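Local coordinates for protein probable 2-hydroxyhepta-2,4-diene-1,7-dioate isomerase (PDB 2DFU) that probably isomerises 2-hydroxyhepta-2,4-diene-1,7-dioate as a metal-binding member of the fumarylacetoacetate hydrolase family, at residues A[102-105]-A[106-110]; A[156-159]-A[160-164]. All coordinates share one frame; numbering follows the deposited sequence.

Contact 1 (A[102-105]-A[106-110]); sequences VPYP and FFTEE
Pro-105 lays its CB over one face of the Phe-107 ring, 3.8 Å from the centroid and 27° off the ring normal, a CH-pi contact displaced toward the rim. The displacement favours the CE2 side: Pro-105 CB lies 3.4 Å from Phe-107 CE2, and the proline CG hangs over CE2 and CZ. Phe-107 reaches back to a residue only two places earlier because its CG sits between the backbone N and the carbonyl carbon (chi1 68°), which folds the ring under the proline. Replacing Phe-107 by an alanine removes the ring, which would probably leave Pro-105 CB without its aromatic platform and open a gap toward Phe-216 of the second subunit, which packs on the same ring. The Thr-108 side chain lies alongside Pro-105, pointing the same way, its CG2 3.9 Å from Pro-105 CB. The same methyl comes within 4.0 Å of Tyr-104 CE1, where the two side chains cross at about a right angle. In the plane of the tyrosine ring, at its edge, Thr-108 O stands 3.5 Å from Tyr-104 CE1. These contacts lie in the loop that leaves strand 102-104, one of the two edge strands, within the chain, of a five-stranded mixed sheet, and leads toward strand 111-121. The loop contains an ST turn: Glu-110 N donates to Thr-108 OG1 at 3.0 Å, with a fairly straight N-H...O angle of 163°. OG1 is gripped a second time by Asp-150, whose other carboxylate oxygen takes Glu-109 N. Tyr-104 OH passes 3.2 Å from Glu-109 C without bonding to its carbonyl and pairs instead with Leu-111 N, while Lys-259 NZ hydrogen-bonds to Pro-105 O and more weakly to Thr-108 O, bringing together two acceptors.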
ATOM      1  N   VAL A 102      11.644  -7.513  14.957  1.00 31.29           N
ATOM      2  CA  VAL A 102      11.905  -6.943  13.645  1.00 31.24           C
ATOM      3  C   VAL A 102      13.272  -7.531  13.291  1.00 32.17           C
ATOM      4  O   VAL A 102      14.276  -7.216  13.928  1.00 32.22           O
ATOM      5  CB  VAL A 102      12.036  -5.406  13.696  1.00 32.28           C
ATOM      6  CG1 VAL A 102      12.428  -4.877  12.322  1.00 31.36           C
ATOM      7  CG2 VAL A 102      10.730  -4.782  14.157  1.00 31.25           C
ATOM      8  N   PRO A 103      13.324  -8.421  12.292  1.00 33.78           N
ATOM      9  CA  PRO A 103      14.610  -9.012  11.916  1.00 34.91           C
ATOM     10  C   PRO A 103      15.571  -7.962  11.367  1.00 34.66           C
ATOM     11  O   PRO A 103      15.171  -7.126  10.567  1.00 34.46           O
ATOM     12  CB  PRO A 103      14.223 -10.026  10.837  1.00 35.73           C
ATOM     13  CG  PRO A 103      12.804 -10.371  11.168  1.00 35.48           C
ATOM     14  CD  PRO A 103      12.222  -9.031  11.530  1.00 34.09           C
ATOM     15  N   TYR A 104      16.826  -7.984  11.805  1.00 34.98           N
ATOM     16  CA  TYR A 104      17.792  -7.037  11.262  1.00 35.89           C
ATOM     17  C   TYR A 104      18.082  -7.646   9.888  1.00 37.65           C
ATOM     18  O   TYR A 104      18.701  -8.705   9.792  1.00 39.32           O
ATOM     19  CB  TYR A 104      19.059  -6.989  12.114  1.00 33.01           C
ATOM     20  CG  TYR A 104      19.920  -5.795  11.783  1.00 32.78           C
ATOM     21  CD1 TYR A 104      20.452  -5.632  10.508  1.00 31.64           C
ATOM     22  CD2 TYR A 104      20.151  -4.795  12.729  1.00 32.91           C
ATOM     23  CE1 TYR A 104      21.188  -4.502  10.175  1.00 34.25           C
ATOM     24  CE2 TYR A 104      20.886  -3.659  12.409  1.00 34.01           C
ATOM     25  CZ  TYR A 104      21.399  -3.519  11.129  1.00 33.94           C
ATOM     26  OH  TYR A 104      22.099  -2.387  10.792  1.00 36.84           O
ATOM     27  N   PRO A 105      17.632  -6.985   8.810  1.00 38.00           N
ATOM     28  CA  PRO A 105      17.806  -7.441   7.429  1.00 39.48           C
ATOM     29  C   PRO A 105      19.217  -7.695   6.930  1.00 40.28           C
ATOM     30  O   PRO A 105      20.185  -7.107   7.405  1.00 38.98           O
ATOM     31  CB  PRO A 105      17.108  -6.355   6.613  1.00 39.59           C
ATOM     32  CG  PRO A 105      16.150  -5.748   7.580  1.00 40.56           C
ATOM     33  CD  PRO A 105      16.974  -5.672   8.826  1.00 37.75           C
ATOM     34  N   PHE A 106      19.307  -8.575   5.941  1.00 41.12           N
ATOM     35  CA  PHE A 106      20.575  -8.922   5.334  1.00 41.46           C
ATOM     36  C   PHE A 106      21.022  -7.828   4.381  1.00 39.22           C
ATOM     37  O   PHE A 106      22.217  -7.579   4.246  1.00 36.48           O
ATOM     38  CB  PHE A 106      20.448 -10.238   4.563  1.00 46.66           C
ATOM     39  CG  PHE A 106      21.665 -10.580   3.748  1.00 53.79           C
ATOM     40  CD1 PHE A 106      22.888 -10.828   4.367  1.00 56.05           C
ATOM     41  CD2 PHE A 106      21.596 -10.623   2.357  1.00 56.04           C
ATOM     42  CE1 PHE A 106      24.027 -11.113   3.612  1.00 58.26           C
ATOM     43  CE2 PHE A 106      22.730 -10.908   1.593  1.00 57.81           C
ATOM     44  CZ  PHE A 106      23.947 -11.151   2.221  1.00 57.84           C
ATOM     45  N   PHE A 107      20.058  -7.167   3.738  1.00 37.80           N
ATOM     46  CA  PHE A 107      20.348  -6.120   2.753  1.00 37.64           C
ATOM     47  C   PHE A 107      20.818  -4.767   3.283  1.00 37.83           C
ATOM     48  O   PHE A 107      21.148  -3.871   2.500  1.00 38.32           O
ATOM     49  CB  PHE A 107      19.128  -5.911   1.840  1.00 38.53           C
ATOM     50  CG  PHE A 107      17.926  -5.313   2.538  1.00 37.40           C
ATOM     51  CD1 PHE A 107      17.859  -3.943   2.797  1.00 36.79           C
ATOM     52  CD2 PHE A 107      16.863  -6.122   2.940  1.00 36.37           C
ATOM     53  CE1 PHE A 107      16.750  -3.386   3.447  1.00 35.54           C
ATOM     54  CE2 PHE A 107      15.755  -5.576   3.589  1.00 36.68           C
ATOM     55  CZ  PHE A 107      15.699  -4.204   3.843  1.00 34.44           C
ATOM     56  N   THR A 108      20.856  -4.603   4.597  1.00 37.56           N
ATOM     57  CA  THR A 108      21.281  -3.328   5.157  1.00 37.95           C
ATOM     58  C   THR A 108      22.255  -3.485   6.311  1.00 38.00           C
ATOM     59  O   THR A 108      22.388  -4.557   6.895  1.00 37.69           O
ATOM     60  CB  THR A 108      20.070  -2.507   5.668  1.00 38.41           C
ATOM     61  OG1 THR A 108      20.500  -1.196   6.064  1.00 37.30           O
ATOM     62  CG2 THR A 108      19.426  -3.197   6.867  1.00 37.63           C
ATOM     63  N   GLU A 109      22.939  -2.398   6.626  1.00 39.95           N
ATOM     64  CA  GLU A 109      23.870  -2.372   7.738  1.00 44.57           C
ATOM     65  C   GLU A 109      23.701  -1.015   8.396  1.00 43.73           C
ATOM     66  O   GLU A 109      24.559  -0.556   9.149  1.00 42.53           O
ATOM     67  CB  GLU A 109      25.303  -2.573   7.239  1.00 48.05           C
ATOM     68  CG  GLU A 109      25.522  -3.959   6.650  1.00 55.46           C
ATOM     69  CD  GLU A 109      26.970  -4.237   6.311  1.00 61.73           C
ATOM     70  OE1 GLU A 109      27.517  -3.550   5.419  1.00 65.76           O
ATOM     71  OE2 GLU A 109      27.564  -5.145   6.939  1.00 63.91           O
ATOM     72  N   GLU A 110      22.564  -0.384   8.108  1.00 44.43           N
ATOM     73  CA  GLU A 110      22.259   0.937   8.640  1.00 44.57           C
ATOM     74  C   GLU A 110      20.787   1.035   9.045  1.00 43.08           C
ATOM     75  O   GLU A 110      20.040   1.864   8.524  1.00 43.42           O
ATOM     76  CB  GLU A 110      22.582   1.991   7.581  1.00 47.27           C
ATOM     77  CG  GLU A 110      23.027   3.319   8.148  1.00 55.68           C
ATOM     78  CD  GLU A 110      24.302   3.199   8.957  1.00 57.89           C
ATOM     79  OE1 GLU A 110      25.342   2.815   8.374  1.00 59.71           O
ATOM     80  OE2 GLU A 110      24.263   3.482  10.175  1.00 61.02           O
TER

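Contact 2 (A[156-159]-A[160-164])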
ATOM      1  N   LEU A 156      15.886   3.383  -6.069  1.00 41.64           N
ATOM      2  CA  LEU A 156      15.067   4.316  -6.841  1.00 40.51           C
ATOM      3  C   LEU A 156      14.101   5.047  -5.903  1.00 39.40           C
ATOM      4  O   LEU A 156      13.966   6.272  -5.951  1.00 38.80           O
ATOM      5  CB  LEU A 156      14.273   3.553  -7.905  1.00 40.69           C
ATOM      6  CG  LEU A 156      13.384   4.388  -8.826  1.00 42.09           C
ATOM      7  CD1 LEU A 156      14.250   5.292  -9.707  1.00 39.65           C
ATOM      8  CD2 LEU A 156      12.535   3.456  -9.680  1.00 40.33           C
ATOM      9  N   GLN A 157      13.434   4.270  -5.054  1.00 37.12           N
ATOM     10  CA  GLN A 157      12.484   4.789  -4.076  1.00 37.06           C
ATOM     11  C   GLN A 157      12.716   4.062  -2.751  1.00 36.37           C
ATOM     12  O   GLN A 157      13.411   3.041  -2.707  1.00 36.21           O
ATOM     13  CB  GLN A 157      11.041   4.570  -4.554  1.00 37.11           C
ATOM     14  CG  GLN A 157      10.629   5.434  -5.750  1.00 36.82           C
ATOM     15  CD  GLN A 157      10.367   6.882  -5.370  1.00 38.70           C
ATOM     16  OE1 GLN A 157       9.373   7.192  -4.708  1.00 39.18           O
ATOM     17  NE2 GLN A 157      11.263   7.777  -5.783  1.00 38.01           N
ATOM     18  N   TRP A 158      12.122   4.579  -1.680  1.00 34.97           N
ATOM     19  CA  TRP A 158      12.298   4.003  -0.349  1.00 33.21           C
ATOM     20  C   TRP A 158      11.501   2.730  -0.080  1.00 33.45           C
ATOM     21  O   TRP A 158      11.020   2.524   1.038  1.00 33.78           O
ATOM     22  CB  TRP A 158      11.948   5.044   0.721  1.00 31.88           C
ATOM     23  CG  TRP A 158      12.724   6.331   0.615  1.00 32.62           C
ATOM     24  CD1 TRP A 158      13.794   6.589  -0.206  1.00 32.46           C
ATOM     25  CD2 TRP A 158      12.488   7.535   1.352  1.00 31.93           C
ATOM     26  NE1 TRP A 158      14.233   7.879  -0.020  1.00 32.52           N
ATOM     27  CE2 TRP A 158      13.451   8.482   0.929  1.00 32.83           C
ATOM     28  CE3 TRP A 158      11.557   7.909   2.330  1.00 31.64           C
ATOM     29  CZ2 TRP A 158      13.506   9.781   1.451  1.00 33.57           C
ATOM     30  CZ3 TRP A 158      11.613   9.203   2.849  1.00 31.23           C
ATOM     31  CH2 TRP A 158      12.580  10.121   2.407  1.00 31.57           C
ATOM     32  N   VAL A 159      11.378   1.860  -1.075  1.00 32.43           N
ATOM     33  CA  VAL A 159      10.621   0.638  -0.867  1.00 33.59           C
ATOM     34  C   VAL A 159      11.263  -0.311   0.146  1.00 34.86           C
ATOM     35  O   VAL A 159      10.639  -0.638   1.160  1.00 33.44           O
ATOM     36  CB  VAL A 159      10.360  -0.102  -2.186  1.00 34.02           C
ATOM     37  CG1 VAL A 159       9.534  -1.349  -1.923  1.00 31.62           C
ATOM     38  CG2 VAL A 159       9.612   0.815  -3.141  1.00 34.05           C
ATOM     39  N   ARG A 160      12.489  -0.768  -0.080  1.00 33.57           N
ATOM     40  CA  ARG A 160      13.025  -1.649   0.945  1.00 36.99           C
ATOM     41  C   ARG A 160      13.588  -0.867   2.121  1.00 35.45           C
ATOM     42  O   ARG A 160      13.839  -1.430   3.182  1.00 36.51           O
ATOM     43  CB  ARG A 160      14.058  -2.641   0.387  1.00 39.28           C
ATOM     44  CG  ARG A 160      15.240  -2.066  -0.302  1.00 43.06           C
ATOM     45  CD  ARG A 160      16.123  -3.194  -0.819  1.00 40.80           C
ATOM     46  NE  ARG A 160      17.228  -2.649  -1.590  1.00 44.46           N
ATOM     47  CZ  ARG A 160      18.341  -3.308  -1.888  1.00 44.92           C
ATOM     48  NH1 ARG A 160      18.514  -4.560  -1.481  1.00 45.18           N
ATOM     49  NH2 ARG A 160      19.288  -2.702  -2.586  1.00 45.28           N
ATOM     50  N   ALA A 161      13.751   0.440   1.949  1.00 32.84           N
ATOM     51  CA  ALA A 161      14.261   1.268   3.034  1.00 31.40           C
ATOM     52  C   ALA A 161      13.207   1.453   4.123  1.00 30.71           C
ATOM     53  O   ALA A 161      13.530   1.510   5.307  1.00 30.20           O
ATOM     54  CB  ALA A 161      14.684   2.634   2.504  1.00 30.36           C
ATOM     55  N   LYS A 162      11.946   1.525   3.711  1.00 30.32           N
ATOM     56  CA  LYS A 162      10.840   1.761   4.633  1.00 30.93           C
ATOM     57  C   LYS A 162       9.749   0.690   4.664  1.00 30.18           C
ATOM     58  O   LYS A 162       9.010   0.583   5.646  1.00 29.13           O
ATOM     59  CB  LYS A 162      10.169   3.094   4.280  1.00 31.90           C
ATOM     60  CG  LYS A 162      11.033   4.342   4.447  1.00 31.92           C
ATOM     61  CD  LYS A 162      11.095   4.766   5.913  1.00 30.16           C
ATOM     62  CE  LYS A 162      11.688   6.165   6.063  1.00 30.29           C
ATOM     63  NZ  LYS A 162      11.814   6.565   7.497  1.00 27.77           N
ATOM     64  N   SER A 163       9.641  -0.097   3.601  1.00 29.29           N
ATOM     65  CA  SER A 163       8.574  -1.078   3.528  1.00 29.01           C
ATOM     66  C   SER A 163       8.946  -2.560   3.571  1.00 29.94           C
ATOM     67  O   SER A 163       8.183  -3.408   3.098  1.00 28.69           O
ATOM     68  CB  SER A 163       7.732  -0.793   2.285  1.00 27.98           C
ATOM     69  OG  SER A 163       6.477  -1.445   2.365  1.00 30.73           O
ATOM     70  N   ALA A 164      10.108  -2.877   4.134  1.00 29.19           N
ATOM     71  CA  ALA A 164      10.523  -4.270   4.261  1.00 29.89           C
ATOM     72  C   ALA A 164       9.616  -4.903   5.316  1.00 29.73           C
ATOM     73  O   ALA A 164       9.023  -4.192   6.126  1.00 32.16           O
ATOM     74  CB  ALA A 164      11.990  -4.347   4.713  1.00 27.62           C
TER
HETATM   75  O   HOH W   1      14.718   1.564  -0.539  1.00 38.70           O
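Trp-158 and Lys-162 run side by side, pointing the same way, with Trp-158 CB 3.9 Å from Lys-162 CG; a bend at chi2 (-80°) keeps the lysine alongside, so that its CE comes obliquely to Trp-158 CE3. Trp-158 CB also meets Ala-161 CB at 4.1 Å.

Two main-chain hydrogen bonds close the turn. Lys-162 N donates to Trp-158 O at 3.0 Å, and Ser-163 N to Val-159 O at 2.7 Å; both are bent, with N-H...O angles near 140°. A water adds a third link with the same spacing of four residues, donating to Gln-157 O at 2.9 Å and accepting from Ala-161 N at the same length.

Charged ends find partners outside: Lys-162 NZ forms a salt bridge with Asp-145 and a hydrogen bond with Thr-147, while Arg-160 forms salt bridges with Asp-155 and with Glu-75 of the second subunit. Across that interface Trp-158 N bonds to Gln-157 OE1 of the second subunit, and the reverse pair forms too.

Consecutive i to i+4 bonds, with Trp-158 at the N-cap, are the marks of a short helix, here the single turn 159-162 beside the dimer interface.

How the contacts relate
From the N terminus, contact 1 comes first: residues 102-110 run from strand 102-104 into the loop that leads to strand 111-121. The chain then runs through strand 137-148 and helix 149-154 before contact 2 closes the short turn of helix 159-162 ahead of strand 168-175. The two are in series, neither nesting nor crossing, yet the fold brings their centres to about 12 Å of each other. Phe-107 makes the direct link, its CZ 3.4 Å from Arg-160 O and 3.8 Å from Ala-164 CB. Helix 149-154 touches both contacts, and Phe-216 of the second subunit packs against Phe-107 and Arg-160 alike.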